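MRNA export protein (Chaetomium thermophilum, PDB 4WPM) probably takes part in exporting mRNA from the nucleus to the cytoplasm, and is present here as its RNA recognition motif domain. Local coordinates at residues T20-A32 and Y87-E99. Sequence-based numbering, arbitrary orientation.
Sequences TVIKILGLKNSKA and YAGATLTIEETNE. With SO4 (sulfate ion), chain C; SO4 (sulfate ion), chain D.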
ATOM      1  N   THR A  20      15.633  -3.903 -11.134  1.00 46.68           N
ATOM      2  CA  THR A  20      14.791  -2.803 -10.683  1.00 39.46           C
ATOM      3  C   THR A  20      13.632  -3.341  -9.849  1.00 28.42           C
ATOM      4  O   THR A  20      13.179  -4.466 -10.063  1.00 24.48           O
ATOM      5  CB  THR A  20      14.241  -1.996 -11.878  1.00 42.56           C
ATOM      6  OG1 THR A  20      15.320  -1.595 -12.729  1.00 44.62           O
ATOM      7  CG2 THR A  20      13.486  -0.762 -11.405  1.00 43.49           C
ATOM      8  N   VAL A  21      13.151  -2.532  -8.908  1.00 23.54           N
ATOM      9  CA  VAL A  21      12.028  -2.916  -8.059  1.00 22.07           C
ATOM     10  C   VAL A  21      10.761  -2.187  -8.497  1.00 19.18           C
ATOM     11  O   VAL A  21      10.766  -0.967  -8.672  1.00 15.80           O
ATOM     12  CB  VAL A  21      12.314  -2.610  -6.574  1.00 23.75           C
ATOM     13  CG1 VAL A  21      11.125  -3.002  -5.702  1.00 23.20           C
ATOM     14  CG2 VAL A  21      13.569  -3.337  -6.115  1.00 25.05           C
ATOM     15  N   ILE A  22       9.682  -2.946  -8.670  1.00 20.94           N
ATOM     16  CA  ILE A  22       8.386  -2.388  -9.042  1.00 16.57           C
ATOM     17  C   ILE A  22       7.359  -2.638  -7.943  1.00 16.69           C
ATOM     18  O   ILE A  22       7.256  -3.748  -7.419  1.00 17.90           O
ATOM     19  CB  ILE A  22       7.870  -2.992 -10.368  1.00 14.36           C
ATOM     20  CG1 ILE A  22       8.862  -2.733 -11.505  1.00 16.89           C
ATOM     21  CG2 ILE A  22       6.488  -2.440 -10.716  1.00 12.02           C
ATOM     22  CD1 ILE A  22       9.058  -1.266 -11.850  1.00 21.50           C
ATOM     23  N   LYS A  23       6.604  -1.596  -7.605  1.00 16.72           N
ATOM     24  CA  LYS A  23       5.507  -1.704  -6.648  1.00 18.95           C
ATOM     25  C   LYS A  23       4.168  -1.583  -7.368  1.00 15.01           C
ATOM     26  O   LYS A  23       3.960  -0.659  -8.156  1.00 11.65           O
ATOM     27  CB  LYS A  23       5.629  -0.624  -5.572  1.00 25.54           C
ATOM     28  CG  LYS A  23       6.842  -0.791  -4.668  1.00 31.64           C
ATOM     29  CD  LYS A  23       6.906   0.268  -3.567  1.00 34.19           C
ATOM     30  CE  LYS A  23       5.696   0.243  -2.643  1.00 35.12           C
ATOM     31  NZ  LYS A  23       5.816   1.263  -1.564  1.00 35.55           N
ATOM     32  N   ILE A  24       3.268  -2.521  -7.088  1.00 17.50           N
ATOM     33  CA  ILE A  24       1.942  -2.539  -7.702  1.00 13.99           C
ATOM     34  C   ILE A  24       0.850  -2.441  -6.643  1.00 14.22           C
ATOM     35  O   ILE A  24       0.849  -3.195  -5.669  1.00 14.61           O
ATOM     36  CB  ILE A  24       1.725  -3.819  -8.533  1.00 15.33           C
ATOM     37  CG1 ILE A  24       2.816  -3.961  -9.596  1.00 17.07           C
ATOM     38  CG2 ILE A  24       0.343  -3.812  -9.182  1.00 13.72           C
ATOM     39  CD1 ILE A  24       2.828  -5.306 -10.291  1.00 19.42           C
ATOM     40  N   LEU A  25      -0.077  -1.512  -6.852  1.00 15.14           N
ATOM     41  CA  LEU A  25      -1.185  -1.283  -5.933  1.00 14.49           C
ATOM     42  C   LEU A  25      -2.519  -1.510  -6.635  1.00 16.98           C
ATOM     43  O   LEU A  25      -2.671  -1.163  -7.806  1.00 17.40           O
ATOM     44  CB  LEU A  25      -1.120   0.139  -5.373  1.00 13.21           C
ATOM     45  CG  LEU A  25      -2.045   0.494  -4.208  1.00 12.29           C
ATOM     46  CD1 LEU A  25      -1.793  -0.392  -2.995  1.00 13.21           C
ATOM     47  CD2 LEU A  25      -1.873   1.961  -3.851  1.00 12.18           C
ATOM     48  N   GLY A  26      -3.479  -2.091  -5.918  1.00 19.06           N
ATOM     49  CA  GLY A  26      -4.829  -2.262  -6.431  1.00 23.47           C
ATOM     50  C   GLY A  26      -5.280  -3.705  -6.573  1.00 29.62           C
ATOM     51  O   GLY A  26      -6.425  -3.962  -6.947  1.00 44.76           O
ATOM     52  N   LEU A  27      -4.392  -4.650  -6.279  1.00 22.17           N
ATOM     53  CA  LEU A  27      -4.735  -6.065  -6.384  1.00 18.15           C
ATOM     54  C   LEU A  27      -5.757  -6.452  -5.320  1.00 18.40           C
ATOM     55  O   LEU A  27      -6.616  -7.301  -5.552  1.00 13.11           O
ATOM     56  CB  LEU A  27      -3.486  -6.941  -6.254  1.00 14.93           C
ATOM     57  CG  LEU A  27      -3.713  -8.447  -6.422  1.00 15.04           C
ATOM     58  CD1 LEU A  27      -4.213  -8.776  -7.822  1.00 13.01           C
ATOM     59  CD2 LEU A  27      -2.444  -9.225  -6.114  1.00 16.20           C
ATOM     60  N   LYS A  28      -5.654  -5.823  -4.154  1.00 26.04           N
ATOM     61  CA  LYS A  28      -6.550  -6.108  -3.039  1.00 33.75           C
ATOM     62  C   LYS A  28      -7.986  -5.719  -3.374  1.00 29.41           C
ATOM     63  O   LYS A  28      -8.935  -6.358  -2.918  1.00 29.50           O
ATOM     64  CB  LYS A  28      -6.087  -5.360  -1.788  1.00 46.75           C
ATOM     65  CG  LYS A  28      -6.673  -5.882  -0.488  1.00 57.99           C
ATOM     66  CD  LYS A  28      -6.426  -4.903   0.648  1.00 63.46           C
ATOM     67  CE  LYS A  28      -6.672  -5.537   2.006  1.00 66.50           C
ATOM     68  NZ  LYS A  28      -6.552  -4.542   3.107  1.00 67.44           N
ATOM     69  N   ASN A  29      -8.137  -4.666  -4.171  1.00 23.74           N
ATOM     70  CA  ASN A  29      -9.452  -4.182  -4.570  1.00 19.50           C
ATOM     71  C   ASN A  29     -10.046  -4.998  -5.715  1.00 17.24           C
ATOM     72  O   ASN A  29     -11.217  -4.839  -6.058  1.00 17.53           O
ATOM     73  CB  ASN A  29      -9.370  -2.710  -4.979  1.00 20.46           C
ATOM     74  CG  ASN A  29      -8.638  -1.862  -3.959  1.00 25.33           C
ATOM     75  OD1 ASN A  29      -7.709  -1.128  -4.298  1.00 31.89           O
ATOM     76  ND2 ASN A  29      -9.052  -1.957  -2.701  1.00 24.57           N
ATOM     77  N   SER A  30      -9.232  -5.871  -6.301  1.00 14.94           N
ATOM     78  CA  SER A  30      -9.640  -6.624  -7.480  1.00 16.94           C
ATOM     79  C   SER A  30     -10.368  -7.913  -7.112  1.00 23.70           C
ATOM     80  O   SER A  30     -10.382  -8.326  -5.952  1.00 22.86           O
ATOM     81  CB  SER A  30      -8.417  -6.946  -8.339  1.00 15.27           C
ATOM     82  OG  SER A  30      -7.847  -8.190  -7.971  1.00 16.55           O
ATOM     83  N   LYS A  31     -10.973  -8.543  -8.114  1.00 21.13           N
ATOM     84  CA  LYS A  31     -11.679  -9.804  -7.922  1.00 20.10           C
ATOM     85  C   LYS A  31     -10.709 -10.957  -7.679  1.00 16.36           C
ATOM     86  O   LYS A  31     -11.070 -11.967  -7.075  1.00 15.22           O
ATOM     87  CB  LYS A  31     -12.559 -10.110  -9.134  1.00 24.57           C
ATOM     88  CG  LYS A  31     -13.903  -9.404  -9.105  1.00 25.48           C
ATOM     89  CD  LYS A  31     -14.272  -8.856 -10.471  1.00 25.07           C
ATOM     90  CE  LYS A  31     -15.699  -8.338 -10.497  1.00 19.74           C
ATOM     91  NZ  LYS A  31     -16.425  -8.768 -11.724  1.00 17.25           N
ATOM     92  N   ALA A  32      -9.479 -10.801  -8.156  1.00 12.91           N
ATOM     93  CA  ALA A  32      -8.465 -11.840  -8.013  1.00 13.07           C
ATOM     94  C   ALA A  32      -7.983 -11.961  -6.569  1.00 13.51           C
ATOM     95  O   ALA A  32      -7.305 -12.925  -6.217  1.00 12.97           O
ATOM     96  CB  ALA A  32      -7.292 -11.558  -8.937  1.00 12.42           C
ATOM     97  N   TYR A  87      -7.422  -4.074 -13.873  1.00 13.85           N
ATOM     98  CA  TYR A  87      -7.291  -5.527 -13.850  1.00 13.50           C
ATOM     99  C   TYR A  87      -8.267  -6.142 -12.858  1.00 10.80           C
ATOM    100  O   TYR A  87      -8.264  -5.800 -11.675  1.00  9.38           O
ATOM    101  CB  TYR A  87      -5.865  -5.946 -13.493  1.00 16.36           C
ATOM    102  CG  TYR A  87      -5.748  -7.419 -13.173  1.00 12.46           C
ATOM    103  CD1 TYR A  87      -5.807  -8.375 -14.178  1.00 11.31           C
ATOM    104  CD2 TYR A  87      -5.591  -7.855 -11.863  1.00 10.23           C
ATOM    105  CE1 TYR A  87      -5.707  -9.723 -13.889  1.00 10.95           C
ATOM    106  CE2 TYR A  87      -5.490  -9.200 -11.564  1.00  7.95           C
ATOM    107  CZ  TYR A  87      -5.548 -10.130 -12.581  1.00 11.81           C
ATOM    108  OH  TYR A  87      -5.449 -11.470 -12.291  1.00 16.43           O
ATOM    109  N   ALA A  88      -9.092  -7.060 -13.354  1.00 10.65           N
ATOM    110  CA  ALA A  88     -10.071  -7.760 -12.532  1.00 10.13           C
ATOM    111  C   ALA A  88     -10.962  -6.777 -11.773  1.00  9.63           C
ATOM    112  O   ALA A  88     -11.360  -7.031 -10.636  1.00 11.48           O
ATOM    113  CB  ALA A  88      -9.367  -8.705 -11.566  1.00  9.39           C
ATOM    114  N   GLY A  89     -11.265  -5.652 -12.414  1.00  8.10           N
ATOM    115  CA  GLY A  89     -12.180  -4.672 -11.856  1.00 11.53           C
ATOM    116  C   GLY A  89     -11.552  -3.699 -10.875  1.00 16.36           C
ATOM    117  O   GLY A  89     -12.262  -3.052 -10.105  1.00 23.57           O
ATOM    118  N   ALA A  90     -10.225  -3.598 -10.895  1.00 15.52           N
ATOM    119  CA  ALA A  90      -9.511  -2.681 -10.008  1.00 14.92           C
ATOM    120  C   ALA A  90      -8.423  -1.921 -10.760  1.00 14.61           C
ATOM    121  O   ALA A  90      -7.693  -2.500 -11.566  1.00 13.07           O
ATOM    122  CB  ALA A  90      -8.909  -3.440  -8.837  1.00 12.84           C
ATOM    123  N   THR A  91      -8.316  -0.626 -10.485  1.00 15.29           N
ATOM    124  CA  THR A  91      -7.301   0.210 -11.116  1.00 15.83           C
ATOM    125  C   THR A  91      -5.929  -0.071 -10.515  1.00 11.57           C
ATOM    126  O   THR A  91      -5.759  -0.048  -9.294  1.00 11.01           O
ATOM    127  CB  THR A  91      -7.627   1.710 -10.960  1.00 17.99           C
ATOM    128  OG1 THR A  91      -8.906   1.991 -11.538  1.00 21.04           O
ATOM    129  CG2 THR A  91      -6.567   2.572 -11.639  1.00 16.84           C
ATOM    130  N   LEU A  92      -4.955  -0.333 -11.382  1.00  8.87           N
ATOM    131  CA  LEU A  92      -3.594  -0.622 -10.951  1.00 10.76           C
ATOM    132  C   LEU A  92      -2.727   0.634 -10.934  1.00 15.24           C
ATOM    133  O   LEU A  92      -2.736   1.416 -11.886  1.00 18.31           O
ATOM    134  CB  LEU A  92      -2.954  -1.675 -11.861  1.00 11.88           C
ATOM    135  CG  LEU A  92      -3.510  -3.104 -11.812  1.00 13.04           C
ATOM    136  CD1 LEU A  92      -2.628  -4.029 -12.635  1.00 12.52           C
ATOM    137  CD2 LEU A  92      -3.644  -3.623 -10.385  1.00 11.69           C
ATOM    138  N   THR A  93      -1.987   0.818  -9.845  1.00 15.03           N
ATOM    139  CA  THR A  93      -0.977   1.867  -9.761  1.00 15.11           C
ATOM    140  C   THR A  93       0.387   1.195  -9.747  1.00 13.26           C
ATOM    141  O   THR A  93       0.750   0.535  -8.772  1.00 13.50           O
ATOM    142  CB  THR A  93      -1.148   2.737  -8.500  1.00 18.75           C
ATOM    143  OG1 THR A  93      -2.493   3.226  -8.428  1.00 21.10           O
ATOM    144  CG2 THR A  93      -0.181   3.913  -8.519  1.00 20.36           C
ATOM    145  N   ILE A  94       1.139   1.366 -10.830  1.00 12.57           N
ATOM    146  CA  ILE A  94       2.435   0.718 -10.969  1.00 17.22           C
ATOM    147  C   ILE A  94       3.538   1.773 -10.893  1.00 17.69           C
ATOM    148  O   ILE A  94       3.518   2.752 -11.640  1.00 17.72           O
ATOM    149  CB  ILE A  94       2.524  -0.051 -12.306  1.00 15.69           C
ATOM    150  CG1 ILE A  94       1.254  -0.890 -12.513  1.00 13.45           C
ATOM    151  CG2 ILE A  94       3.815  -0.867 -12.369  1.00 16.67           C
ATOM    152  CD1 ILE A  94       1.241  -1.711 -13.785  1.00 14.12           C
ATOM    153  N   GLU A  95       4.494   1.569  -9.989  1.00 19.22           N
ATOM    154  CA  GLU A  95       5.564   2.541  -9.761  1.00 22.18           C
ATOM    155  C   GLU A  95       6.924   1.889  -9.533  1.00 20.86           C
ATOM    156  O   GLU A  95       7.019   0.797  -8.972  1.00 14.25           O
ATOM    157  CB  GLU A  95       5.223   3.439  -8.571  1.00 30.12           C
ATOM    158  CG  GLU A  95       3.887   4.154  -8.698  1.00 42.07           C
ATOM    159  CD  GLU A  95       3.590   5.049  -7.511  1.00 52.77           C
ATOM    160  OE1 GLU A  95       4.054   4.735  -6.394  1.00 56.94           O
ATOM    161  OE2 GLU A  95       2.893   6.070  -7.694  1.00 56.49           O
ATOM    162  N   GLU A  96       7.974   2.573  -9.979  1.00 27.67           N
ATOM    163  CA  GLU A  96       9.345   2.176  -9.675  1.00 32.98           C
ATOM    164  C   GLU A  96       9.761   2.788  -8.341  1.00 30.15           C
ATOM    165  O   GLU A  96       9.345   3.897  -8.003  1.00 29.25           O
ATOM    166  CB  GLU A  96      10.299   2.623 -10.784  1.00 43.27           C
ATOM    167  CG  GLU A  96      11.695   2.039 -10.665  1.00 56.00           C
ATOM    168  CD  GLU A  96      12.650   2.589 -11.707  1.00 68.28           C
ATOM    169  OE1 GLU A  96      12.202   2.868 -12.839  1.00 74.43           O
ATOM    170  OE2 GLU A  96      13.850   2.740 -11.394  1.00 71.59           O
ATOM    171  N   THR A  97      10.577   2.060  -7.584  1.00 29.55           N
ATOM    172  CA  THR A  97      11.006   2.510  -6.263  1.00 29.65           C
ATOM    173  C   THR A  97      12.417   2.038  -5.931  1.00 26.17           C
ATOM    174  O   THR A  97      12.861   0.996  -6.414  1.00 26.88           O
ATOM    175  CB  THR A  97      10.052   2.007  -5.163  1.00 32.52           C
ATOM    176  OG1 THR A  97      10.423   2.575  -3.902  1.00 30.15           O
ATOM    177  CG2 THR A  97      10.091   0.483  -5.066  1.00 30.77           C
ATOM    178  N   ASN A  98      13.115   2.815  -5.105  1.00 20.91           N
ATOM    179  CA  ASN A  98      14.417   2.409  -4.590  1.00 17.07           C
ATOM    180  C   ASN A  98      14.288   1.787  -3.202  1.00 17.60           C
ATOM    181  O   ASN A  98      15.289   1.515  -2.540  1.00 18.89           O
ATOM    182  CB  ASN A  98      15.380   3.602  -4.551  1.00 15.14           C
ATOM    183  CG  ASN A  98      14.834   4.780  -3.759  1.00 15.37           C
ATOM    184  OD1 ASN A  98      14.104   4.612  -2.782  1.00 18.07           O
ATOM    185  ND2 ASN A  98      15.199   5.985  -4.178  1.00 13.38           N
ATOM    186  N   GLU A  99      13.051   1.566  -2.766  1.00 18.26           N
ATOM    187  CA  GLU A  99      12.797   0.892  -1.499  1.00 23.33           C
ATOM    188  C   GLU A  99      13.332  -0.533  -1.560  1.00 25.31           C
ATOM    189  O   GLU A  99      13.225  -1.187  -2.597  1.00 26.95           O
ATOM    190  CB  GLU A  99      11.302   0.878  -1.180  1.00 28.40           C
ATOM    191  CG  GLU A  99      10.765   2.178  -0.613  1.00 31.52           C
ATOM    192  CD  GLU A  99       9.252   2.172  -0.491  1.00 32.56           C
ATOM    193  OE1 GLU A  99       8.602   3.036  -1.117  1.00 37.22           O
ATOM    194  OE2 GLU A  99       8.714   1.314   0.240  1.00 30.19           O
TER
HETATM  195  S   SO4 C 301      10.452   5.971  -4.133  1.00 35.16           S
HETATM  196  O1  SO4 C 301      10.612   7.122  -3.249  1.00 33.13           O
HETATM  197  O2  SO4 C 301      10.105   6.433  -5.473  1.00 33.12           O
HETATM  198  O3  SO4 C 301      11.705   5.222  -4.184  1.00 34.86           O
HETATM  199  O4  SO4 C 301       9.390   5.106  -3.626  1.00 36.03           O
HETATM  200  S   SO4 D 302     -10.738   1.166  -7.949  1.00 71.89           S
HETATM  201  O1  SO4 D 302      -9.643   0.213  -8.111  1.00 71.30           O
HETATM  202  O2  SO4 D 302     -10.578   2.259  -8.903  1.00 72.02           O
HETATM  203  O3  SO4 D 302     -10.720   1.701  -6.591  1.00 73.75           O
HETATM  204  O4  SO4 D 302     -12.010   0.491  -8.189  1.00 70.50           O
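Lys-23 and Glu-95 face each other as a hydrogen-bonded antiparallel pair. Lys-23 N donates to Glu-95 O at 2.8 Å, and Glu-95 N returns a bond to Lys-23 O. Leu-25 and Thr-93 repeat the pattern. Strand 20-25, central in the RRM sheet, is thus joined on one side to strand 90-97; strand 66-71 lies on its other side.

The apolar side faces helix 40-51. Ile-22 CG2 meets Ile-94 CG2 at 3.5 Å; in both residues this methyl is anti to the backbone N. Ile-24 CG2 touches Leu-92 CD2 more loosely, and the Ile-24 side chain also packs on Leu-47. Past the end of strand 20-25, Ala-90 CB presses on Gly-26 O, while Leu-27 CD1 reaches the edge of the Tyr-87 ring, 4.0 Å from CE2.

The other face is also packed closely at Lys-23, whose buried shaft lies against Thr-97 CG2, 3.5 Å from CG. Thr-97 OG1 donates to O4 of the chain C sulfate at 2.7 Å and accepts from Glu-99 N, closing an ST turn. An alanine in place of Thr-97 would probably leave Glu-99 N without its acceptor and open a gap beside the Lys-23 shaft. The solvent side is looser. Glu-95 is partly exposed there, and Lys-23 NZ makes only a weak salt bridge with Glu-99, 3.3 Å from OE1, besides a cation-pi contact with Tyr-66.

The chemistry implies a division of labour: backbone bonds join the strands, aliphatic groups seal the helix side, and Thr-97 OG1 and Asn-98 N hold a sulfate, probably from the crystallisation liquor.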